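Local coordinates for transcription anti-terminator antagonist UpxZ (Bacteroides uniformis ATCC 8492, PDB 4EPZ), which probably antagonises transcription anti-termination and so takes part in regulating capsular polysaccharide synthesis in a gut Bacteroides, at residues E40-S45 with M68-T73; E11-A16 with L62-L67. One frame throughout, in Å; residues are numbered along the deposited sequence.

Contact 1. Residues E40-S45 with M68-T73; sequences EVLTRS and MGYNAT
S45 lays its CB over one face of the Y70 ring, a CH-pi contact 3.8 Å from CB to the ring centroid and offset toward the rim. It belongs to an antiparallel helix-helix packing within an all-helical fold, with 147° between the N-to-C directions of the short segments 40-45 and 68-72. L42 crosses Y70 at about a right angle and brings CD1 to the ring edge, 4.0 Å from CE1. The Y70 hydroxyl hydrogen-bonds D46, and the side chain also touches K83, K84 and I87 of helix 80-92. An alanine in place of Y70 would probably leave S45 CB without its aromatic cover and D46 without its hydroxyl partner, opening a gap beside L42. G69 has only hydrogen on CA, which lets S45 OG come within 3.4 Å of that CA. V41, its CG1 anti to the backbone N (chi1 168°), directs this methyl at the backbone of G69, with CG1 3.3 Å from G69 O. Past the helix end, T73 has CG2 beside L42 CD1, its hydroxyl bonded to N38 O. S45 OG turns back on its own helix and donates to V41 O at 2.8 Å, from above the carbonyl plane and from the face opposite S45 N.

Contact 2. Residues E11-A16 with L62-L67; sequences ELQRMA and LCLALL
Helices 11-16 and 62-67 run in nearly the same direction, with 30° between their short axes and a closest axis approach of 8.3 Å. This is close packing of two helices in the interior of an all-helical domain, and the backbones come closest at Q13 and A65, their CA atoms 4.6 Å apart. The small side chain of A65 is consistent with this close approach: its single methyl touches both L12 and Q13, with CB 3.9 Å from L12 CB. L12 has CG anti to the backbone N (chi1 -175°), which sets CG near A65 O; CD2 comes closer still, 3.5 Å from that oxygen. Q13 CG lies 3.7 Å from A65 CA, and the chain then runs on extended and crosses L64 at about a right angle. There the amide group meets the leucine methyl CD2, with Q13 CD 3.9 Å away. The amide is not left to apolar company, since NE2 donates to N61 O on helix 56-72. L64 also touches helix 102-115, through L103, R106, L107 and W110, and so joins this pair to a third helix. A9, one turn earlier on helix 5-20, also touches A65, while Q13 NE2 stands 4.0 Å from A65 N.

Overall arrangement
Contacts 1 and 2 share helix 56-72, which packs nearly parallel to helix 5-20 and antiparallel to helix 32-49, and the three helices pack against one another. Both contacts are buried, contact 2 nearer the centre of the chain. Each has a small residue at its closest backbone approach, a glycine in contact 1 and an alanine in contact 2, but the chemistry differs: contact 1 adds an aromatic ring and the hydroxyls of serine, threonine and tyrosine, whereas contact 2 is aliphatic apart from one glutamine. They also touch directly. S45 OG lies 3.5 Å from L12 CD2, and R44, which grips E40 within its own helix, bridges to E11 as well.

Contact 1. Residues E40-S45 with M68-T73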
ATOM      1  N   GLU A  40       1.950  10.766  13.305  1.00 28.21           N
ATOM      2  CA  GLU A  40       1.607   9.476  13.897  1.00 28.92           C
ATOM      3  C   GLU A  40       1.760   8.341  12.879  1.00 27.75           C
ATOM      4  O   GLU A  40       2.254   7.269  13.239  1.00 26.64           O
ATOM      5  CB  GLU A  40       0.205   9.463  14.462  1.00 31.76           C
ATOM      6  CG  GLU A  40       0.010   8.224  15.321  1.00 42.56           C
ATOM      7  CD  GLU A  40      -1.290   8.092  16.077  1.00 58.05           C
ATOM      8  OE1 GLU A  40      -2.015   9.104  16.222  1.00 52.13           O
ATOM      9  OE2 GLU A  40      -1.590   6.955  16.505  1.00 43.78           O
ATOM     10  N   VAL A  41       1.333   8.569  11.621  1.00 24.20           N
ATOM     11  CA  VAL A  41       1.499   7.544  10.572  1.00 22.06           C
ATOM     12  C   VAL A  41       3.012   7.292  10.351  1.00 25.11           C
ATOM     13  O   VAL A  41       3.425   6.133  10.286  1.00 23.03           O
ATOM     14  CB  VAL A  41       0.744   7.878   9.256  1.00 24.55           C
ATOM     15  CG1 VAL A  41       1.173   6.965   8.105  1.00 23.16           C
ATOM     16  CG2 VAL A  41      -0.776   7.797   9.462  1.00 24.95           C
ATOM     17  N   LEU A  42       3.851   8.361  10.342  1.00 23.10           N
ATOM     18  CA  LEU A  42       5.298   8.168  10.175  1.00 22.39           C
ATOM     19  C   LEU A  42       5.873   7.397  11.364  1.00 26.36           C
ATOM     20  O   LEU A  42       6.612   6.422  11.165  1.00 25.86           O
ATOM     21  CB  LEU A  42       6.025   9.511  10.017  1.00 23.34           C
ATOM     22  CG  LEU A  42       7.534   9.400   9.873  1.00 28.80           C
ATOM     23  CD1 LEU A  42       7.946   8.758   8.551  1.00 29.71           C
ATOM     24  CD2 LEU A  42       8.181  10.743  10.057  1.00 31.65           C
ATOM     25  N   THR A  43       5.503   7.806  12.587  1.00 24.79           N
ATOM     26  CA  THR A  43       5.979   7.186  13.828  1.00 25.84           C
ATOM     27  C   THR A  43       5.649   5.699  13.844  1.00 26.51           C
ATOM     28  O   THR A  43       6.535   4.896  14.139  1.00 26.29           O
ATOM     29  CB  THR A  43       5.412   7.912  15.042  1.00 29.91           C
ATOM     30  OG1 THR A  43       5.845   9.281  14.961  1.00 31.25           O
ATOM     31  CG2 THR A  43       5.869   7.295  16.372  1.00 29.48           C
ATOM     32  N   ARG A  44       4.394   5.350  13.538  1.00 21.89           N
ATOM     33  CA  ARG A  44       3.934   3.949  13.500  1.00 20.20           C
ATOM     34  C   ARG A  44       4.666   3.137  12.418  1.00 23.96           C
ATOM     35  O   ARG A  44       5.043   1.993  12.662  1.00 23.40           O
ATOM     36  CB  ARG A  44       2.428   3.883  13.286  1.00 20.60           C
ATOM     37  CG  ARG A  44       1.630   4.290  14.542  1.00 27.64           C
ATOM     38  CD  ARG A  44       0.159   4.249  14.215  1.00 32.01           C
ATOM     39  NE  ARG A  44      -0.694   4.453  15.392  1.00 33.40           N
ATOM     40  CZ  ARG A  44      -1.305   3.477  16.066  1.00 48.53           C
ATOM     41  NH1 ARG A  44      -1.123   2.208  15.725  1.00 31.34           N
ATOM     42  NH2 ARG A  44      -2.105   3.766  17.084  1.00 41.05           N
ATOM     43  N   SER A  45       4.872   3.726  11.245  1.00 21.09           N
ATOM     44  CA  SER A  45       5.604   3.070  10.157  1.00 19.98           C
ATOM     45  C   SER A  45       7.047   2.810  10.595  1.00 23.57           C
ATOM     46  O   SER A  45       7.512   1.674  10.485  1.00 23.10           O
ATOM     47  CB  SER A  45       5.560   3.921   8.889  1.00 21.69           C
ATOM     48  OG  SER A  45       4.219   4.109   8.472  1.00 19.79           O
HETATM   49  N   MSE A  68       1.807   1.393   2.663  1.00 18.31           N
HETATM   50  CA  MSE A  68       0.709   2.356   2.782  1.00 16.72           C
HETATM   51  C   MSE A  68       1.100   3.543   3.693  1.00 21.46           C
HETATM   52  O   MSE A  68       0.874   4.701   3.315  1.00 21.87           O
HETATM   53  CB  MSE A  68      -0.556   1.673   3.309  1.00 18.08           C
HETATM   54  CG  MSE A  68      -1.137   0.722   2.293  1.00 21.00           C
HETATM   55 SE   MSE A  68      -2.821   0.008   2.908  0.75 23.74          SE
HETATM   56  CE  MSE A  68      -3.875   1.647   2.917  1.00 21.47           C
ATOM     57  N   GLY A  69       1.723   3.236   4.840  1.00 18.70           N
ATOM     58  CA  GLY A  69       2.146   4.217   5.837  1.00 20.08           C
ATOM     59  C   GLY A  69       3.123   5.220   5.266  1.00 21.75           C
ATOM     60  O   GLY A  69       2.887   6.431   5.324  1.00 20.88           O
ATOM     61  N   TYR A  70       4.218   4.714   4.665  1.00 18.90           N
ATOM     62  CA  TYR A  70       5.230   5.602   4.079  1.00 18.43           C
ATOM     63  C   TYR A  70       4.688   6.359   2.842  1.00 24.12           C
ATOM     64  O   TYR A  70       5.135   7.478   2.574  1.00 24.06           O
ATOM     65  CB  TYR A  70       6.519   4.846   3.753  1.00 18.69           C
ATOM     66  CG  TYR A  70       7.349   4.483   4.973  1.00 20.73           C
ATOM     67  CD1 TYR A  70       7.765   5.458   5.877  1.00 22.05           C
ATOM     68  CD2 TYR A  70       7.746   3.169   5.204  1.00 20.54           C
ATOM     69  CE1 TYR A  70       8.514   5.126   7.015  1.00 22.01           C
ATOM     70  CE2 TYR A  70       8.508   2.828   6.329  1.00 21.71           C
ATOM     71  CZ  TYR A  70       8.892   3.810   7.225  1.00 24.96           C
ATOM     72  OH  TYR A  70       9.640   3.472   8.322  1.00 26.96           O
ATOM     73  N   ASN A  71       3.685   5.813   2.134  1.00 21.51           N
ATOM     74  CA  ASN A  71       3.098   6.574   1.034  1.00 21.79           C
ATOM     75  C   ASN A  71       2.123   7.609   1.548  1.00 24.13           C
ATOM     76  O   ASN A  71       1.996   8.656   0.926  1.00 26.68           O
ATOM     77  CB  ASN A  71       2.388   5.683   0.021  1.00 21.51           C
ATOM     78  CG  ASN A  71       3.358   5.210  -1.028  1.00 30.26           C
ATOM     79  OD1 ASN A  71       3.822   5.992  -1.885  1.00 29.85           O
ATOM     80  ND2 ASN A  71       3.835   3.987  -0.864  1.00 21.36           N
ATOM     81  N   ALA A  72       1.418   7.319   2.655  1.00 21.04           N
ATOM     82  CA  ALA A  72       0.403   8.226   3.213  1.00 20.66           C
ATOM     83  C   ALA A  72       1.016   9.486   3.851  1.00 24.86           C
ATOM     84  O   ALA A  72       0.489  10.587   3.669  1.00 26.55           O
ATOM     85  CB  ALA A  72      -0.439   7.504   4.253  1.00 20.94           C
ATOM     86  N   THR A  73       2.067   9.315   4.651  1.00 21.12           N
ATOM     87  CA  THR A  73       2.639  10.449   5.398  1.00 22.51           C
ATOM     88  C   THR A  73       3.389  11.419   4.481  1.00 25.57           C
ATOM     89  O   THR A  73       4.138  10.981   3.604  1.00 23.30           O
ATOM     90  CB  THR A  73       3.524   9.977   6.579  1.00 26.97           C
ATOM     91  OG1 THR A  73       3.913  11.145   7.329  1.00 26.27           O
ATOM     92  CG2 THR A  73       4.780   9.184   6.132  1.00 20.53           C
TER

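Contact 2. Residues E11-A16 with L62-L67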
ATOM      1  N   GLU A  11      -3.848  -1.492  12.359  1.00 21.47           N
ATOM      2  CA  GLU A  11      -4.100  -0.115  12.814  1.00 24.44           C
ATOM      3  C   GLU A  11      -3.449   0.863  11.845  1.00 24.69           C
ATOM      4  O   GLU A  11      -4.097   1.807  11.414  1.00 24.66           O
ATOM      5  CB  GLU A  11      -3.547   0.109  14.223  1.00 27.13           C
ATOM      6  CG  GLU A  11      -4.466  -0.306  15.354  1.00 39.85           C
ATOM      7  CD  GLU A  11      -3.841  -0.307  16.741  1.00 59.35           C
ATOM      8  OE1 GLU A  11      -2.756   0.294  16.928  1.00 41.35           O
ATOM      9  OE2 GLU A  11      -4.453  -0.908  17.654  1.00 50.77           O
ATOM     10  N   LEU A  12      -2.184   0.593  11.464  1.00 21.70           N
ATOM     11  CA  LEU A  12      -1.448   1.409  10.511  1.00 21.13           C
ATOM     12  C   LEU A  12      -2.134   1.385   9.140  1.00 23.28           C
ATOM     13  O   LEU A  12      -2.245   2.432   8.527  1.00 20.78           O
ATOM     14  CB  LEU A  12       0.018   0.958  10.376  1.00 20.17           C
ATOM     15  CG  LEU A  12       0.896   1.836   9.469  1.00 21.89           C
ATOM     16  CD1 LEU A  12       0.815   3.359   9.855  1.00 23.79           C
ATOM     17  CD2 LEU A  12       2.357   1.368   9.500  1.00 23.66           C
ATOM     18  N   GLN A  13      -2.584   0.207   8.644  1.00 20.29           N
ATOM     19  CA  GLN A  13      -3.291   0.175   7.349  1.00 20.15           C
ATOM     20  C   GLN A  13      -4.521   1.101   7.367  1.00 23.41           C
ATOM     21  O   GLN A  13      -4.732   1.843   6.409  1.00 23.40           O
ATOM     22  CB  GLN A  13      -3.779  -1.245   7.037  1.00 20.54           C
ATOM     23  CG  GLN A  13      -2.677  -2.155   6.555  1.00 20.41           C
ATOM     24  CD  GLN A  13      -3.192  -3.562   6.402  1.00 25.43           C
ATOM     25  OE1 GLN A  13      -4.377  -3.803   6.162  1.00 24.87           O
ATOM     26  NE2 GLN A  13      -2.318  -4.524   6.558  1.00 20.05           N
ATOM     27  N   ARG A  14      -5.291   1.032   8.479  1.00 22.97           N
ATOM     28  CA  ARG A  14      -6.501   1.823   8.661  0.60 23.98           C
ATOM     29  C   ARG A  14      -6.161   3.330   8.693  1.00 26.47           C
ATOM     30  O   ARG A  14      -6.794   4.124   7.978  1.00 25.59           O
ATOM     31  CB  ARG A  14      -7.200   1.395   9.960  0.60 28.01           C
ATOM     32  CG  ARG A  14      -8.497   0.628   9.726  0.60 38.69           C
ATOM     33  CD  ARG A  14      -8.793  -0.473  10.740  0.60 38.84           C
ATOM     34  NE  ARG A  14      -8.534  -0.123  12.142  0.60 30.43           N
ATOM     35  CZ  ARG A  14      -7.963  -0.953  13.010  0.60 42.06           C
ATOM     36  NH1 ARG A  14      -7.575  -2.162  12.625  0.60 32.93           N
ATOM     37  NH2 ARG A  14      -7.770  -0.581  14.267  0.60 38.97           N
HETATM   38  N   MSE A  15      -5.163   3.710   9.496  1.00 24.29           N
HETATM   39  CA  MSE A  15      -4.767   5.114   9.652  0.60 23.64           C
HETATM   40  C   MSE A  15      -4.203   5.687   8.366  1.00 27.05           C
HETATM   41  O   MSE A  15      -4.538   6.833   8.019  1.00 25.73           O
HETATM   42  CB  MSE A  15      -3.768   5.284  10.787  0.60 25.14           C
HETATM   43  CG  MSE A  15      -3.721   6.709  11.284  0.60 30.95           C
HETATM   44 SE   MSE A  15      -2.601   6.872  12.814  0.45 37.03          SE
HETATM   45  CE  MSE A  15      -3.937   6.357  14.212  0.60 35.54           C
ATOM     46  N   ALA A  16      -3.369   4.896   7.648  1.00 22.91           N
ATOM     47  CA  ALA A  16      -2.795   5.357   6.391  1.00 22.13           C
ATOM     48  C   ALA A  16      -3.918   5.578   5.369  1.00 25.72           C
ATOM     49  O   ALA A  16      -3.920   6.582   4.663  1.00 23.63           O
ATOM     50  CB  ALA A  16      -1.764   4.352   5.863  1.00 22.05           C
ATOM     51  N   LEU A  62       2.115  -6.799   7.426  1.00 17.82           N
ATOM     52  CA  LEU A  62       3.166  -5.866   7.855  1.00 20.05           C
ATOM     53  C   LEU A  62       3.659  -5.033   6.664  1.00 20.26           C
ATOM     54  O   LEU A  62       3.750  -3.797   6.751  1.00 19.21           O
ATOM     55  CB  LEU A  62       4.336  -6.660   8.450  1.00 22.51           C
ATOM     56  CG  LEU A  62       4.260  -7.088   9.911  1.00 31.21           C
ATOM     57  CD1 LEU A  62       5.463  -7.998  10.233  1.00 32.44           C
ATOM     58  CD2 LEU A  62       4.330  -5.849  10.850  1.00 36.60           C
ATOM     59  N   CYS A  63       3.996  -5.706   5.551  1.00 17.39           N
ATOM     60  CA  CYS A  63       4.491  -5.027   4.356  1.00 17.84           C
ATOM     61  C   CYS A  63       3.473  -4.073   3.803  1.00 18.93           C
ATOM     62  O   CYS A  63       3.833  -2.974   3.389  1.00 17.82           O
ATOM     63  CB  CYS A  63       4.897  -6.044   3.309  1.00 19.00           C
ATOM     64  SG  CYS A  63       6.422  -6.884   3.737  1.00 23.13           S
ATOM     65  N   LEU A  64       2.202  -4.507   3.733  1.00 15.93           N
ATOM     66  CA  LEU A  64       1.176  -3.616   3.218  1.00 15.52           C
ATOM     67  C   LEU A  64       1.034  -2.384   4.113  1.00 19.00           C
ATOM     68  O   LEU A  64       0.996  -1.266   3.590  1.00 18.15           O
ATOM     69  CB  LEU A  64      -0.168  -4.329   3.083  1.00 15.21           C
ATOM     70  CG  LEU A  64      -1.307  -3.435   2.543  1.00 18.88           C
ATOM     71  CD1 LEU A  64      -0.991  -2.924   1.129  1.00 20.69           C
ATOM     72  CD2 LEU A  64      -2.645  -4.173   2.583  1.00 18.10           C
ATOM     73  N   ALA A  65       1.001  -2.581   5.451  1.00 17.68           N
ATOM     74  CA  ALA A  65       0.914  -1.438   6.372  1.00 17.68           C
ATOM     75  C   ALA A  65       2.078  -0.451   6.153  1.00 19.57           C
ATOM     76  O   ALA A  65       1.858   0.757   6.136  1.00 17.94           O
ATOM     77  CB  ALA A  65       0.910  -1.919   7.823  1.00 19.58           C
ATOM     78  N   LEU A  66       3.291  -0.976   5.977  1.00 17.19           N
ATOM     79  CA  LEU A  66       4.495  -0.138   5.832  1.00 17.82           C
ATOM     80  C   LEU A  66       4.481   0.630   4.542  1.00 19.54           C
ATOM     81  O   LEU A  66       4.801   1.821   4.552  1.00 20.03           O
ATOM     82  CB  LEU A  66       5.751  -0.992   5.938  1.00 17.96           C
ATOM     83  CG  LEU A  66       6.038  -1.545   7.330  1.00 20.78           C
ATOM     84  CD1 LEU A  66       7.143  -2.613   7.256  1.00 21.74           C
ATOM     85  CD2 LEU A  66       6.405  -0.390   8.315  1.00 24.30           C
ATOM     86  N   LEU A  67       4.089  -0.023   3.429  1.00 19.91           N
ATOM     87  CA  LEU A  67       4.047   0.651   2.125  1.00 19.71           C
ATOM     88  C   LEU A  67       2.984   1.730   2.123  1.00 23.31           C
ATOM     89  O   LEU A  67       3.205   2.842   1.624  1.00 22.67           O
ATOM     90  CB  LEU A  67       3.782  -0.367   0.995  1.00 19.91           C
ATOM     91  CG  LEU A  67       4.348  -0.053  -0.382  1.00 23.49           C
ATOM     92  CD1 LEU A  67       5.797   0.488  -0.304  1.00 24.26           C
ATOM     93  CD2 LEU A  67       4.255  -1.308  -1.284  1.00 22.16           C
TER